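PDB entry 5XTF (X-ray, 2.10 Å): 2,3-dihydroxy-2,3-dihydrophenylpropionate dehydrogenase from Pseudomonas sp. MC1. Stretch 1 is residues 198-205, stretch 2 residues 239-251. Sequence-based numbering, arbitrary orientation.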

# COMPACT_ATOMS: atom_id res chain seq x y z
N ALA B 198 12.69 8.48 -0.50
CA ALA B 198 11.87 9.67 -0.33
C ALA B 198 11.45 9.82 1.11
O ALA B 198 11.39 8.86 1.87
CB ALA B 198 10.62 9.64 -1.22
N VAL B 199 11.15 11.06 1.47
CA VAL B 199 10.57 11.43 2.75
C VAL B 199 9.20 12.03 2.48
O VAL B 199 9.06 12.87 1.60
CB VAL B 199 11.46 12.44 3.50
CG1 VAL B 199 10.82 12.81 4.81
CG2 VAL B 199 12.83 11.88 3.70
N SER B 200 8.19 11.60 3.25
CA SER B 200 6.83 12.12 3.10
C SER B 200 6.45 12.92 4.33
O SER B 200 5.87 12.37 5.27
CB SER B 200 5.84 10.98 2.87
OG SER B 200 6.05 10.39 1.61
N PRO B 201 6.75 14.21 4.38
CA PRO B 201 6.34 15.02 5.53
C PRO B 201 4.88 15.43 5.43
O PRO B 201 4.25 15.36 4.37
CB PRO B 201 7.26 16.24 5.44
CG PRO B 201 7.52 16.36 3.96
CD PRO B 201 7.60 14.96 3.44
N GLY B 202 4.33 15.87 6.56
CA GLY B 202 2.95 16.32 6.55
C GLY B 202 2.57 17.09 7.79
O GLY B 202 3.15 16.86 8.85
N GLY B 203 1.60 18.00 7.68
CA GLY B 203 1.14 18.76 8.83
C GLY B 203 2.21 19.61 9.47
O GLY B 203 2.40 19.61 10.70
N THR B 204 2.93 20.36 8.64
CA THR B 204 4.04 21.19 9.07
C THR B 204 3.56 22.59 9.43
O THR B 204 2.45 22.77 9.94
CB THR B 204 5.09 21.28 7.96
OG1 THR B 204 4.42 21.39 6.69
CG2 THR B 204 6.01 20.04 7.98
N VAL B 205 4.41 23.59 9.17
CA VAL B 205 4.04 24.98 9.35
C VAL B 205 3.43 25.51 8.06
O VAL B 205 2.35 26.11 8.06
CB VAL B 205 5.26 25.84 9.76
CG1 VAL B 205 6.07 26.20 8.52
CG2 VAL B 205 4.81 27.08 10.52
N PHE B 239 0.09 17.94 17.59
CA PHE B 239 0.78 19.20 17.35
C PHE B 239 1.23 19.24 15.91
O PHE B 239 1.29 18.21 15.22
CB PHE B 239 1.96 19.38 18.30
CG PHE B 239 3.16 18.54 17.98
CD1 PHE B 239 4.24 19.08 17.29
CD2 PHE B 239 3.23 17.22 18.40
CE1 PHE B 239 5.36 18.30 17.00
CE2 PHE B 239 4.34 16.43 18.12
CZ PHE B 239 5.41 16.97 17.42
N ALA B 240 1.49 20.46 15.44
CA ALA B 240 2.09 20.68 14.13
C ALA B 240 3.59 20.85 14.32
O ALA B 240 4.04 21.54 15.24
CB ALA B 240 1.49 21.91 13.45
N ALA B 241 4.36 20.19 13.46
CA ALA B 241 5.81 20.21 13.58
C ALA B 241 6.39 21.38 12.80
O ALA B 241 5.90 21.74 11.73
CB ALA B 241 6.40 18.89 13.07
N LYS B 242 7.42 21.97 13.38
CA LYS B 242 8.25 22.92 12.67
C LYS B 242 9.09 22.18 11.63
O LYS B 242 9.48 21.03 11.86
CB LYS B 242 9.17 23.66 13.64
CG LYS B 242 8.47 24.42 14.78
CD LYS B 242 8.09 25.85 14.38
CE LYS B 242 8.05 26.81 15.57
NZ LYS B 242 6.72 27.46 15.77
N PRO B 243 9.40 22.81 10.50
CA PRO B 243 10.28 22.16 9.52
C PRO B 243 11.57 21.61 10.13
O PRO B 243 12.08 20.58 9.66
CB PRO B 243 10.57 23.29 8.52
CG PRO B 243 9.36 24.20 8.63
CD PRO B 243 8.94 24.15 10.06
N GLU B 244 12.09 22.26 11.18
CA GLU B 244 13.29 21.78 11.85
C GLU B 244 13.11 20.38 12.43
O GLU B 244 14.10 19.69 12.69
CB GLU B 244 13.69 22.74 12.98
CG GLU B 244 13.07 22.39 14.35
CD GLU B 244 13.28 23.47 15.42
OE1 GLU B 244 13.14 24.67 15.10
OE2 GLU B 244 13.57 23.11 16.59
N ASP B 245 11.87 19.95 12.63
CA ASP B 245 11.61 18.67 13.28
C ASP B 245 11.62 17.49 12.33
O ASP B 245 11.70 16.34 12.80
CB ASP B 245 10.26 18.69 14.00
CG ASP B 245 10.20 19.70 15.15
OD1 ASP B 245 11.20 19.87 15.89
OD2 ASP B 245 9.13 20.33 15.30
N VAL B 246 11.56 17.72 11.02
CA VAL B 246 11.29 16.63 10.10
C VAL B 246 12.51 16.26 9.25
O VAL B 246 12.38 15.51 8.28
CB VAL B 246 10.06 16.94 9.23
CG1 VAL B 246 8.89 17.36 10.12
CG2 VAL B 246 10.36 18.02 8.20
N VAL B 247 13.71 16.73 9.62
CA VAL B 247 14.87 16.55 8.76
C VAL B 247 15.63 15.24 8.99
O VAL B 247 16.37 14.81 8.10
CB VAL B 247 15.86 17.72 8.92
CG1 VAL B 247 15.19 19.03 8.50
CG2 VAL B 247 16.38 17.79 10.35
N ALA B 248 15.51 14.62 10.17
CA ALA B 248 16.29 13.42 10.44
C ALA B 248 16.15 12.34 9.37
O ALA B 248 17.18 11.76 9.00
CB ALA B 248 15.94 12.86 11.83
N PRO B 249 14.95 12.02 8.83
CA PRO B 249 14.89 10.97 7.79
C PRO B 249 15.75 11.28 6.57
O PRO B 249 16.33 10.35 5.98
CB PRO B 249 13.40 10.91 7.42
CG PRO B 249 12.68 11.47 8.61
CD PRO B 249 13.61 12.52 9.18
N TYR B 250 15.85 12.55 6.18
CA TYR B 250 16.71 12.90 5.05
C TYR B 250 18.16 12.55 5.36
O TYR B 250 18.85 11.97 4.52
CB TYR B 250 16.59 14.38 4.72
CG TYR B 250 15.26 14.82 4.17
CD1 TYR B 250 15.05 14.97 2.81
CD2 TYR B 250 14.22 15.15 5.03
CE1 TYR B 250 13.86 15.41 2.31
CE2 TYR B 250 13.03 15.60 4.55
CZ TYR B 250 12.84 15.72 3.20
OH TYR B 250 11.61 16.17 2.74
N LEU B 251 18.63 12.88 6.56
CA LEU B 251 20.01 12.60 6.93
C LEU B 251 20.30 11.11 6.91
O LEU B 251 21.33 10.68 6.41
CB LEU B 251 20.30 13.17 8.32
CG LEU B 251 20.41 14.68 8.44
CD1 LEU B 251 20.43 15.02 9.92
CD2 LEU B 251 21.69 15.16 7.75

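Segments far apart in sequence often associate through a mixture of backbone contact and apolar side-chain packing, with one or the other prevailing in different parts. Residues 198-205 and 239-251 of this dehydrogenase illustrate the principle, burying 487 Å² between them, both sides summed. The first stretch leaves a strand at Pro201 and continues as loop; the second begins as loop, passes through a 3-10 segment that starts at Pro243, and enters a helix. Overall the two run in roughly opposite directions: Val199 lies nearest Pro249 (6.7 Å between CA atoms), Pro201 nearest Val246, and Thr204 nearest Ala241, where the CA atoms approach to 4.9 Å.

Polar contact is confined to the loops and is modest. The amide of Ala241 donates a hydrogen bond from N to Gly203 O, but at 3.4 Å and 149° it is weak. One residue on, Thr204 CA comes within 3.3 Å of Ala241 O, a CA-H...O contact in which the polarized alpha hydrogen approaches the carbonyl. Val205 N also lies 3.5 Å from Ala241 O, yet the angle is too poor for a hydrogen bond. The chains thus lie close without forming a regular sheet ladder. Gly203 has a positive phi of 61°, a conformation that by itself favours glycine.

The strand end supplies most of the apolar contact. Alternation along an extended chain points the CB atoms of Val199 and Pro201 toward the second stretch, while those of Ala198 and Ser200 point away. Val199, with 88 Å² covered, is the centre of this packing. The t rotamer of Val199 places its CG2 3.6 Å from the centroid of the Tyr250 ring and only 3° off the ring normal, a CH-pi contact in which a methyl group sits squarely over the aromatic face. Val199 CG1 lies 3.6 Å from Tyr250 CE2, while Val199 CG2 also reaches Pro249 CB at 3.9 Å, so one branched side chain engages two consecutive helical residues. The Tyr250 ring extends far enough to bring its OH to 4.2 Å from Pro201 CD; that hydroxyl is satisfied by a hydrogen bond elsewhere in the structure.

A smaller apolar contact lies at the other end, where Val205 CG1 meets Pro243 CD at 3.8 Å. Thr204 and Val205 are poorly ordered, so details here deserve caution.

The second stretch also braces its own turn: Asp245 N donates to Lys242 O at 2.7 Å, and Lys242 N makes a weak hydrogen bond to Asp245 OD2 at 3.0 Å.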